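Local coordinates for protein N-acetylgalactosaminyltransferase 7 (Homo sapiens, PDB 6IWR) that is a glycosyltransferase-family protein with a GT-A-type domain and a ricin-type beta-trefoil lectin domain, modelled with a manganese (II) ion, at residues A295-W298 against W302-V305; N356-Y361 against E410-E415; R176-E181 against N249-L254; E144-S149 against P257-R262. One frame throughout, in Å; residues are numbered along the deposited sequence.

Contact 1: A295-W298 against W302-V305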
# COMPACT_ATOMS: atom_id res chain seq x y z
N ALA A 295 -15.41 8.17 -19.32
CA ALA A 295 -14.97 7.15 -20.26
C ALA A 295 -14.65 5.88 -19.47
O ALA A 295 -15.01 5.75 -18.30
CB ALA A 295 -13.78 7.67 -21.07
N TRP A 296 -13.96 4.95 -20.13
CA TRP A 296 -13.62 3.66 -19.55
C TRP A 296 -12.54 3.04 -20.41
O TRP A 296 -12.39 3.40 -21.58
CB TRP A 296 -14.85 2.75 -19.47
CG TRP A 296 -15.44 2.55 -20.82
CD1 TRP A 296 -15.08 1.60 -21.73
CD2 TRP A 296 -16.47 3.33 -21.43
NE1 TRP A 296 -15.83 1.73 -22.88
CE2 TRP A 296 -16.69 2.78 -22.72
CE3 TRP A 296 -17.24 4.42 -21.02
CZ2 TRP A 296 -17.64 3.31 -23.61
CZ3 TRP A 296 -18.18 4.94 -21.89
CH2 TRP A 296 -18.38 4.38 -23.18
N ASP A 297 -11.78 2.11 -19.83
CA ASP A 297 -10.92 1.22 -20.60
C ASP A 297 -11.68 -0.08 -20.84
O ASP A 297 -12.82 -0.24 -20.38
CB ASP A 297 -9.57 1.03 -19.88
CG ASP A 297 -9.66 0.17 -18.61
OD1 ASP A 297 -10.64 -0.59 -18.46
OD2 ASP A 297 -8.73 0.25 -17.76
N TRP A 298 -11.08 -1.04 -21.53
CA TRP A 298 -11.82 -2.22 -21.97
C TRP A 298 -11.91 -3.32 -20.92
O TRP A 298 -12.51 -4.38 -21.20
CB TRP A 298 -11.21 -2.70 -23.29
CG TRP A 298 -11.29 -1.55 -24.21
CD1 TRP A 298 -10.27 -0.71 -24.60
CD2 TRP A 298 -12.48 -1.02 -24.79
NE1 TRP A 298 -10.77 0.28 -25.42
CE2 TRP A 298 -12.12 0.12 -25.54
CE3 TRP A 298 -13.83 -1.39 -24.74
CZ2 TRP A 298 -13.04 0.86 -26.24
CZ3 TRP A 298 -14.76 -0.65 -25.45
CH2 TRP A 298 -14.36 0.47 -26.18
N TRP A 302 -13.52 2.87 -14.78
CA TRP A 302 -13.83 4.27 -14.99
C TRP A 302 -12.58 5.08 -15.30
O TRP A 302 -11.55 4.92 -14.65
CB TRP A 302 -14.51 4.79 -13.72
CG TRP A 302 -14.57 6.25 -13.65
CD1 TRP A 302 -13.76 7.07 -12.91
CD2 TRP A 302 -15.49 7.09 -14.34
NE1 TRP A 302 -14.13 8.37 -13.11
CE2 TRP A 302 -15.19 8.42 -13.98
CE3 TRP A 302 -16.55 6.86 -15.22
CZ2 TRP A 302 -15.90 9.50 -14.48
CZ3 TRP A 302 -17.25 7.94 -15.71
CH2 TRP A 302 -16.92 9.24 -15.34
N LYS A 303 -12.68 5.97 -16.30
CA LYS A 303 -11.58 6.81 -16.75
C LYS A 303 -12.14 8.17 -17.16
O LYS A 303 -13.32 8.30 -17.52
CB LYS A 303 -10.83 6.20 -17.95
CG LYS A 303 -10.13 4.86 -17.73
CD LYS A 303 -8.88 4.96 -16.88
CE LYS A 303 -8.25 3.58 -16.66
NZ LYS A 303 -7.13 3.60 -15.65
N ARG A 304 -11.29 9.20 -17.14
CA ARG A 304 -11.72 10.53 -17.56
C ARG A 304 -10.82 11.05 -18.67
O ARG A 304 -9.60 10.87 -18.63
CB ARG A 304 -11.74 11.51 -16.37
CG ARG A 304 -12.76 11.15 -15.30
CD ARG A 304 -12.57 11.97 -14.01
NE ARG A 304 -13.12 13.33 -14.12
CZ ARG A 304 -12.40 14.45 -14.18
NH1 ARG A 304 -11.07 14.39 -14.12
NH2 ARG A 304 -13.01 15.63 -14.28
N VAL A 305 -11.41 11.69 -19.67
CA VAL A 305 -10.60 12.21 -20.77
C VAL A 305 -10.99 13.66 -21.00
O VAL A 305 -12.13 14.06 -20.71
CB VAL A 305 -10.76 11.38 -22.05
CG1 VAL A 305 -10.43 9.90 -21.79
CG2 VAL A 305 -12.16 11.56 -22.64

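Contact 2: N356-Y361 against E410-E415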
# COMPACT_ATOMS: atom_id res chain seq x y z
N ASN A 356 -23.12 2.54 -13.23
CA ASN A 356 -22.91 3.83 -13.84
C ASN A 356 -22.80 3.70 -15.34
O ASN A 356 -23.31 4.51 -16.07
CB ASN A 356 -21.66 4.50 -13.26
CG ASN A 356 -20.41 3.69 -13.48
OD1 ASN A 356 -20.33 2.55 -13.09
ND2 ASN A 356 -19.43 4.28 -14.11
N PHE A 357 -22.10 2.68 -15.77
CA PHE A 357 -22.00 2.34 -17.17
C PHE A 357 -23.30 1.87 -17.80
O PHE A 357 -23.63 2.26 -18.88
CB PHE A 357 -20.89 1.33 -17.36
CG PHE A 357 -19.54 1.84 -16.97
CD1 PHE A 357 -19.07 3.02 -17.49
CD2 PHE A 357 -18.75 1.15 -16.09
CE1 PHE A 357 -17.84 3.50 -17.13
CE2 PHE A 357 -17.52 1.62 -15.73
CZ PHE A 357 -17.06 2.80 -16.25
N GLU A 358 -24.04 1.04 -17.08
CA GLU A 358 -25.28 0.48 -17.57
C GLU A 358 -26.36 1.52 -17.86
O GLU A 358 -26.98 1.46 -18.90
CB GLU A 358 -25.80 -0.52 -16.55
CG GLU A 358 -26.81 -1.50 -17.10
CD GLU A 358 -28.20 -1.29 -16.57
OE1 GLU A 358 -28.35 -0.66 -15.53
OE2 GLU A 358 -29.14 -1.77 -17.20
N ILE A 359 -26.54 2.47 -16.95
CA ILE A 359 -27.49 3.56 -17.16
C ILE A 359 -26.99 4.50 -18.26
O ILE A 359 -27.80 5.00 -19.05
CB ILE A 359 -27.74 4.30 -15.83
CG1 ILE A 359 -28.94 5.25 -15.94
CG2 ILE A 359 -26.52 5.10 -15.41
CD1 ILE A 359 -30.24 4.58 -16.09
N SER A 360 -25.67 4.72 -18.35
CA SER A 360 -25.12 5.53 -19.44
C SER A 360 -25.43 4.92 -20.81
O SER A 360 -25.96 5.60 -21.69
CB SER A 360 -23.61 5.69 -19.29
OG SER A 360 -23.28 6.31 -18.07
N TYR A 361 -25.07 3.65 -21.02
CA TYR A 361 -25.36 3.03 -22.31
C TYR A 361 -26.87 3.04 -22.59
O TYR A 361 -27.29 3.47 -23.67
CB TYR A 361 -24.78 1.61 -22.38
CG TYR A 361 -23.31 1.52 -22.00
CD1 TYR A 361 -22.41 2.47 -22.45
CD2 TYR A 361 -22.85 0.50 -21.17
CE1 TYR A 361 -21.07 2.39 -22.10
CE2 TYR A 361 -21.53 0.41 -20.81
CZ TYR A 361 -20.63 1.35 -21.27
OH TYR A 361 -19.30 1.27 -20.90
N GLU A 410 -22.66 -7.89 -21.82
CA GLU A 410 -23.40 -8.85 -22.63
C GLU A 410 -24.67 -8.24 -23.21
O GLU A 410 -25.13 -8.66 -24.29
CB GLU A 410 -23.72 -10.09 -21.79
CG GLU A 410 -22.63 -11.19 -21.75
CD GLU A 410 -22.15 -11.63 -23.12
OE1 GLU A 410 -20.96 -12.01 -23.25
OE2 GLU A 410 -22.97 -11.59 -24.07
N VAL A 411 -25.27 -7.25 -22.54
CA VAL A 411 -26.51 -6.71 -23.09
C VAL A 411 -26.25 -5.49 -23.99
O VAL A 411 -27.02 -5.24 -24.92
CB VAL A 411 -27.53 -6.39 -21.96
CG1 VAL A 411 -26.84 -5.84 -20.78
CG2 VAL A 411 -28.58 -5.38 -22.44
N TRP A 412 -25.15 -4.76 -23.78
CA TRP A 412 -24.97 -3.46 -24.43
C TRP A 412 -23.80 -3.36 -25.39
O TRP A 412 -23.88 -2.58 -26.34
CB TRP A 412 -24.83 -2.35 -23.37
CG TRP A 412 -26.09 -2.14 -22.60
CD1 TRP A 412 -26.33 -2.44 -21.28
CD2 TRP A 412 -27.33 -1.64 -23.12
NE1 TRP A 412 -27.65 -2.14 -20.95
CE2 TRP A 412 -28.27 -1.65 -22.07
CE3 TRP A 412 -27.74 -1.20 -24.39
CZ2 TRP A 412 -29.59 -1.23 -22.24
CZ3 TRP A 412 -29.05 -0.78 -24.55
CH2 TRP A 412 -29.96 -0.80 -23.49
N TRP A 413 -22.71 -4.11 -25.19
CA TRP A 413 -21.49 -3.87 -25.96
C TRP A 413 -21.43 -4.58 -27.30
O TRP A 413 -20.47 -4.37 -28.04
CB TRP A 413 -20.25 -4.27 -25.17
CG TRP A 413 -19.78 -3.29 -24.14
CD1 TRP A 413 -20.55 -2.37 -23.47
CD2 TRP A 413 -18.44 -3.14 -23.66
NE1 TRP A 413 -19.76 -1.65 -22.59
CE2 TRP A 413 -18.46 -2.10 -22.68
CE3 TRP A 413 -17.22 -3.77 -23.95
CZ2 TRP A 413 -17.32 -1.68 -22.01
CZ3 TRP A 413 -16.08 -3.35 -23.28
CH2 TRP A 413 -16.14 -2.32 -22.31
N ASP A 414 -22.40 -5.43 -27.62
CA ASP A 414 -22.38 -6.17 -28.88
C ASP A 414 -21.00 -6.75 -29.18
O ASP A 414 -20.42 -7.45 -28.34
CB ASP A 414 -22.79 -5.28 -30.05
CG ASP A 414 -24.09 -4.57 -29.80
OD1 ASP A 414 -24.91 -5.09 -29.02
OD2 ASP A 414 -24.28 -3.47 -30.38
N GLU A 415 -20.49 -6.46 -30.37
CA GLU A 415 -19.26 -7.08 -30.85
C GLU A 415 -18.12 -6.64 -29.94
O GLU A 415 -17.08 -7.30 -29.86
CB GLU A 415 -18.96 -6.71 -32.31
CG GLU A 415 -19.21 -5.26 -32.71
CD GLU A 415 -20.40 -5.11 -33.65
OE1 GLU A 415 -20.36 -4.25 -34.57
OE2 GLU A 415 -21.37 -5.88 -33.47

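Contact 3: R176-E181 against N249-L254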
# COMPACT_ATOMS: atom_id res chain seq x y z
N ARG A 176 -36.32 26.90 -2.37
CA ARG A 176 -37.32 26.10 -1.66
C ARG A 176 -38.35 25.51 -2.61
O ARG A 176 -38.73 24.33 -2.47
CB ARG A 176 -38.00 26.97 -0.61
CG ARG A 176 -37.01 27.73 0.27
CD ARG A 176 -37.71 28.45 1.41
NE ARG A 176 -38.37 29.67 0.96
CZ ARG A 176 -37.87 30.89 1.14
NH1 ARG A 176 -36.71 31.02 1.77
NH2 ARG A 176 -38.52 31.97 0.70
N LYS A 177 -38.81 26.29 -3.59
CA LYS A 177 -39.97 25.87 -4.37
C LYS A 177 -39.66 24.70 -5.31
O LYS A 177 -40.59 24.01 -5.75
CB LYS A 177 -40.51 27.06 -5.16
CG LYS A 177 -39.53 27.64 -6.16
CD LYS A 177 -40.21 28.67 -7.05
CE LYS A 177 -40.22 30.04 -6.40
NZ LYS A 177 -39.05 30.79 -6.91
N TYR A 178 -38.39 24.43 -5.62
CA TYR A 178 -38.08 23.26 -6.45
C TYR A 178 -37.76 22.03 -5.63
O TYR A 178 -37.74 20.93 -6.20
CB TYR A 178 -36.93 23.57 -7.41
CG TYR A 178 -37.22 24.82 -8.19
CD1 TYR A 178 -38.09 24.79 -9.28
CD2 TYR A 178 -36.70 26.04 -7.79
CE1 TYR A 178 -38.38 25.95 -9.98
CE2 TYR A 178 -37.00 27.19 -8.49
CZ TYR A 178 -37.84 27.13 -9.57
OH TYR A 178 -38.12 28.28 -10.23
N LEU A 179 -37.55 22.16 -4.33
CA LEU A 179 -37.14 21.04 -3.49
C LEU A 179 -38.38 20.36 -2.94
O LEU A 179 -38.96 20.82 -1.95
CB LEU A 179 -36.25 21.53 -2.37
CG LEU A 179 -35.11 20.59 -2.00
CD1 LEU A 179 -34.89 20.60 -0.51
CD2 LEU A 179 -35.32 19.19 -2.51
N ALA A 180 -38.78 19.26 -3.56
CA ALA A 180 -40.03 18.61 -3.16
C ALA A 180 -39.90 17.83 -1.86
O ALA A 180 -40.89 17.68 -1.13
CB ALA A 180 -40.51 17.70 -4.28
N GLU A 181 -38.71 17.30 -1.56
CA GLU A 181 -38.45 16.41 -0.43
C GLU A 181 -36.99 15.96 -0.52
O GLU A 181 -36.41 15.92 -1.61
CB GLU A 181 -39.38 15.18 -0.44
CG GLU A 181 -39.08 14.23 -1.60
CD GLU A 181 -39.98 13.00 -1.66
OE1 GLU A 181 -40.61 12.67 -0.63
OE2 GLU A 181 -40.05 12.37 -2.76
N ASN A 249 -25.99 27.94 -6.59
CA ASN A 249 -26.73 27.84 -7.84
C ASN A 249 -26.36 26.58 -8.60
O ASN A 249 -25.99 26.62 -9.78
CB ASN A 249 -26.53 29.08 -8.71
CG ASN A 249 -27.45 29.08 -9.89
OD1 ASN A 249 -28.51 28.46 -9.85
ND2 ASN A 249 -27.07 29.78 -10.95
N TRP A 250 -26.47 25.43 -7.91
CA TRP A 250 -26.25 24.13 -8.55
C TRP A 250 -27.49 23.62 -9.23
O TRP A 250 -27.39 22.76 -10.11
CB TRP A 250 -25.81 23.06 -7.55
CG TRP A 250 -26.87 22.71 -6.55
CD1 TRP A 250 -27.33 23.51 -5.54
CD2 TRP A 250 -27.61 21.47 -6.45
NE1 TRP A 250 -28.29 22.84 -4.81
CE2 TRP A 250 -28.49 21.60 -5.34
CE3 TRP A 250 -27.60 20.26 -7.17
CZ2 TRP A 250 -29.37 20.58 -4.95
CZ3 TRP A 250 -28.48 19.24 -6.77
CH2 TRP A 250 -29.35 19.41 -5.67
N TYR A 251 -28.66 24.14 -8.84
CA TYR A 251 -29.91 23.50 -9.18
C TYR A 251 -30.38 23.86 -10.59
O TYR A 251 -30.74 22.99 -11.38
CB TYR A 251 -30.97 23.86 -8.15
CG TYR A 251 -32.24 23.10 -8.37
CD1 TYR A 251 -32.42 21.85 -7.79
CD2 TYR A 251 -33.27 23.60 -9.19
CE1 TYR A 251 -33.58 21.11 -8.01
CE2 TYR A 251 -34.43 22.88 -9.42
CZ TYR A 251 -34.57 21.63 -8.83
OH TYR A 251 -35.71 20.89 -9.03
N ALA A 252 -30.40 25.15 -10.92
CA ALA A 252 -30.94 25.56 -12.22
C ALA A 252 -30.12 25.01 -13.38
O ALA A 252 -30.70 24.37 -14.27
CB ALA A 252 -31.05 27.09 -12.27
N PRO A 253 -28.82 25.21 -13.44
CA PRO A 253 -28.01 24.54 -14.48
C PRO A 253 -28.28 23.04 -14.60
O PRO A 253 -28.35 22.52 -15.72
CB PRO A 253 -26.56 24.82 -14.04
CG PRO A 253 -26.65 25.70 -12.80
CD PRO A 253 -28.03 25.67 -12.28
N LEU A 254 -28.44 22.34 -13.47
CA LEU A 254 -28.58 20.89 -13.52
C LEU A 254 -29.95 20.45 -14.02
O LEU A 254 -30.07 19.47 -14.76
CB LEU A 254 -28.31 20.30 -12.13
CG LEU A 254 -28.24 18.77 -12.02
CD1 LEU A 254 -26.90 18.27 -12.44
CD2 LEU A 254 -28.52 18.36 -10.62

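Contact 4: E144-S149 against P257-R262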
# COMPACT_ATOMS: atom_id res chain seq x y z
N GLU A 144 -37.13 29.64 -14.78
CA GLU A 144 -37.91 29.57 -13.52
C GLU A 144 -39.01 28.54 -13.59
O GLU A 144 -39.65 28.24 -12.63
CB GLU A 144 -38.57 30.89 -13.12
CG GLU A 144 -37.63 32.01 -12.78
CD GLU A 144 -37.93 33.28 -13.53
OE1 GLU A 144 -38.56 33.22 -14.58
OE2 GLU A 144 -37.52 34.35 -13.07
N ASN A 145 -39.11 27.97 -14.76
CA ASN A 145 -40.16 27.11 -15.21
C ASN A 145 -39.72 25.65 -14.99
O ASN A 145 -40.26 24.74 -15.58
CB ASN A 145 -40.32 27.43 -16.67
CG ASN A 145 -41.51 26.81 -17.28
OD1 ASN A 145 -42.50 26.60 -16.62
ND2 ASN A 145 -41.42 26.52 -18.54
N LEU A 146 -38.71 25.47 -14.16
CA LEU A 146 -38.03 24.22 -13.93
C LEU A 146 -38.85 23.16 -13.24
O LEU A 146 -39.80 23.45 -12.54
CB LEU A 146 -36.80 24.48 -13.09
CG LEU A 146 -35.82 25.54 -13.56
CD1 LEU A 146 -35.15 26.20 -12.37
CD2 LEU A 146 -34.80 24.92 -14.48
N LEU A 147 -38.47 21.91 -13.46
CA LEU A 147 -39.06 20.77 -12.78
C LEU A 147 -38.69 20.78 -11.31
O LEU A 147 -37.63 21.23 -10.94
CB LEU A 147 -38.53 19.48 -13.38
CG LEU A 147 -39.15 18.73 -14.55
CD1 LEU A 147 -40.40 19.37 -15.10
CD2 LEU A 147 -38.15 18.50 -15.66
N THR A 148 -39.56 20.25 -10.47
CA THR A 148 -39.22 20.02 -9.06
C THR A 148 -38.34 18.77 -8.92
O THR A 148 -38.20 17.98 -9.85
CB THR A 148 -40.48 19.86 -8.24
OG1 THR A 148 -41.17 18.68 -8.67
CG2 THR A 148 -41.39 21.08 -8.42
N SER A 149 -37.75 18.57 -7.74
CA SER A 149 -36.88 17.41 -7.56
C SER A 149 -37.02 16.78 -6.18
O SER A 149 -37.19 17.47 -5.16
CB SER A 149 -35.40 17.77 -7.78
OG SER A 149 -35.17 18.16 -9.13
N PRO A 257 -31.61 21.46 -18.45
CA PRO A 257 -31.65 20.59 -19.64
C PRO A 257 -32.75 19.54 -19.58
O PRO A 257 -33.43 19.31 -20.58
CB PRO A 257 -30.24 19.98 -19.71
CG PRO A 257 -29.49 20.52 -18.53
CD PRO A 257 -30.28 21.55 -17.82
N ILE A 258 -32.98 18.93 -18.41
CA ILE A 258 -34.05 17.93 -18.28
C ILE A 258 -35.41 18.56 -18.51
O ILE A 258 -36.34 17.91 -18.98
CB ILE A 258 -33.99 17.24 -16.90
CG1 ILE A 258 -32.56 16.80 -16.59
CG2 ILE A 258 -34.96 16.08 -16.85
CD1 ILE A 258 -32.38 16.33 -15.20
N SER A 259 -35.55 19.84 -18.18
CA SER A 259 -36.83 20.52 -18.38
C SER A 259 -37.10 20.82 -19.85
O SER A 259 -38.26 20.84 -20.26
CB SER A 259 -36.86 21.80 -17.54
OG SER A 259 -36.48 21.54 -16.19
N LYS A 260 -36.06 21.08 -20.68
CA LYS A 260 -36.33 21.15 -22.12
C LYS A 260 -36.75 19.79 -22.64
O LYS A 260 -37.65 19.68 -23.48
CB LYS A 260 -35.14 21.68 -22.95
CG LYS A 260 -35.48 22.95 -23.81
CD LYS A 260 -34.97 23.11 -25.32
CE LYS A 260 -35.72 24.35 -26.11
NZ LYS A 260 -35.25 25.87 -26.17
N ASP A 261 -36.17 18.73 -22.09
CA ASP A 261 -36.15 17.42 -22.74
C ASP A 261 -36.03 16.34 -21.67
O ASP A 261 -34.95 16.17 -21.09
CB ASP A 261 -34.99 17.37 -23.73
CG ASP A 261 -34.85 16.02 -24.42
OD1 ASP A 261 -35.42 15.00 -23.97
OD2 ASP A 261 -34.12 15.99 -25.42
N ARG A 262 -37.10 15.58 -21.45
CA ARG A 262 -37.17 14.63 -20.35
C ARG A 262 -36.23 13.43 -20.51
O ARG A 262 -36.05 12.69 -19.54
CB ARG A 262 -38.59 14.12 -20.20
CG ARG A 262 -39.18 13.59 -21.49
CD ARG A 262 -40.61 13.21 -21.28
NE ARG A 262 -40.67 12.34 -20.13
CZ ARG A 262 -40.62 11.02 -20.20
NH1 ARG A 262 -40.64 10.28 -19.08
NH2 ARG A 262 -40.55 10.43 -21.39

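Contact 1: A295-W298 against W302-V305
Ala295 and Lys303 form the hydrogen-bonded pair of an antiparallel beta hairpin, in which strand 292-296 turns back as strand 302-306. Ala295 N gives its hydrogen to Lys303 O (2.8 Å), and Lys303 N returns a bond to Ala295 O at 3.1 Å. Next along the strands, Trp296 faces Trp302 as a non-hydrogen-bonded pair with CA atoms 4.6 Å apart. As side chains alternate along a strand, both tryptophans start from the face opposite Ala295 and Lys303. The small methyl of Ala295 suits a close pairing, since Lys303 O and Val305 CG1 lie on it, CG1 at 4.1 Å from Ala295 CB. With CG of Trp302 anti to the backbone N (chi1 165°), its six-membered ring swings back to the neighbouring strand, and CE3 comes within 3.6 Å of Ala295 O. On the other face, Asp297 OD2 meets the long Lys303 chain obliquely, 3.5 Å from CE and 4.3 Å from NZ, opposite charges that stop short of a salt bridge. In the second shell, Trp296 packs among Phe450, Met454 and Tyr361, and Trp302 touches Phe357 and Asn356. The turn between the strands is held by the other carboxylate oxygen of Asp297, OD1, which bonds to both Ser299 OG and Leu301 N.

Contact 2: N356-Y361 against E410-E415
Tyr361 of helix 355-365 carries most of this contact, meeting two consecutive tryptophans, Trp412 and Trp413, in two different ways. The aromatic part is an offset edge-to-face pair: the edge of Trp413 is directed at the face of the Tyr361 ring, with centroids 5.0 Å apart and planes at 77°. Tyr361 CE2 lies close to the indole plane, 3.2 Å from Trp413 NE1. The apolar part is a cover over a flat surface. Tyr361 CB sits above one face of Trp412, 4.0 Å from CG, while Val411 CG2 lies over the opposite face, so the indole is held between two aliphatic groups. Glu358 CG comes 4.0 Å from Trp412 NE1, placed there by an extended first torsion (chi1 -161°) followed by a bend. The polar part lies beyond the pair: Glu358 OE2 makes a salt bridge to Lys362, and OE1 bonds to Asp346 N, which probably offsets the cost of burying the carboxylate. Large flat side chains suit a place where CA atoms stay 6.8 Å or more apart. Helix 355-365 thus packs on the end region of helix 400-412 and on Trp413 through a buried aromatic cluster, with Phe450 stacked on Trp413.

Contact 3: R176-E181 against N249-L254
Tyr178 and Tyr251 mark the closest backbone approach, their CA atoms 8.6 Å apart, where a 3-10 turn leading into strand 179-186 comes opposite residues near the start of helix 251-260. That gap is too wide for main-chain bonding, and the two tyrosine side chains bridge it. Tyr178 presents its CB to the outer end of the other ring, 3.3 Å from Tyr251 CE2 and 3.4 Å from Tyr251 OH. The rings are inclined by only 28°, yet they are slid so far apart, with centroids at 5.5 Å, that they barely overlap; this is a sidelong contact more than a stack. A fully extended first torsion (chi1 -173°) carries the Tyr251 ring across, whereas the Tyr178 ring leads away past it, with Lys177 CG over one of its faces. Tyrosine suits both places, since each ring is buried and each hydroxyl is carried to a polar partner. Tyr178 OH bonds to Glu144 O; Tyr251 OH bonds to both Leu147 O and Ser149 OG, and two bonds to one hydroxyl should fix its position. Tyr251 also touches Ile238 of strand 236-240, as do Trp250 and Leu254. A helix laid over parallel strands in this way is the alpha/beta layering of the Rossmann-like GT-A fold, and here it is met at the start of strand 179-186.

Contact 4: E144-S149 against P257-R262
Leu147 and Ser259 form the close part of this contact, where the irregular chain 144-149 runs past the last turn of helix 251-260. One methyl of Leu147 does most of the touching: CD2 lies 3.5 Å from Ser259 OG, 3.6 Å from Ser259 CA and 3.8 Å from Ile258 O, settling onto the helix surface. It also meets Ile258 CG2 at 4.2 Å, and Val255 and Val236 pack against the same leucine. The Ser259 hydroxyl combines two roles. Its OG, standing beside its own backbone N (chi1 -50°), bonds back to Val255 O one turn earlier and accepts a straight but weak bond from Leu147 N, at 3.4 Å. Serine is small enough to let the loop come near, and it offers an acceptor to the N-H of a loop residue. Buried Leu146 forms the lighter margin of this packed part, its CD2 4.1 Å from Ser259 OG. Toward solvent the contact thins out, as the chain reaches partly exposed Asn145 and exposed Glu144. On the helix, Lys260 starts away from the loop into solvent, with a long, weak ion pair to Asp64. The whole is a loop packed on a helix and leading into strand 149-155, an inner parallel strand of the GT-A alpha/beta fold.

In the fold
The four contacts form two touching pairs. Contacts 1 and 2 meet through aromatic rings, as where Trp298 CE3 lies 3.3 Å from Trp413 CZ3, and they lie nearer the centre of the chain; contact 2 is wholly buried, contact 1 only partly. Contacts 3 and 4 share helix 251-260 and are joined by the Tyr251 hydroxyl; both have buried touching residues but lie farther out, their centres about 25 and 26 Å from the centre of the chain. The chemistry differs: contact 1 rests on paired backbone bonds, contact 2 on indole and phenol surfaces, contact 3 on two tyrosines, and contact 4 on aliphatic packing with one weak bond.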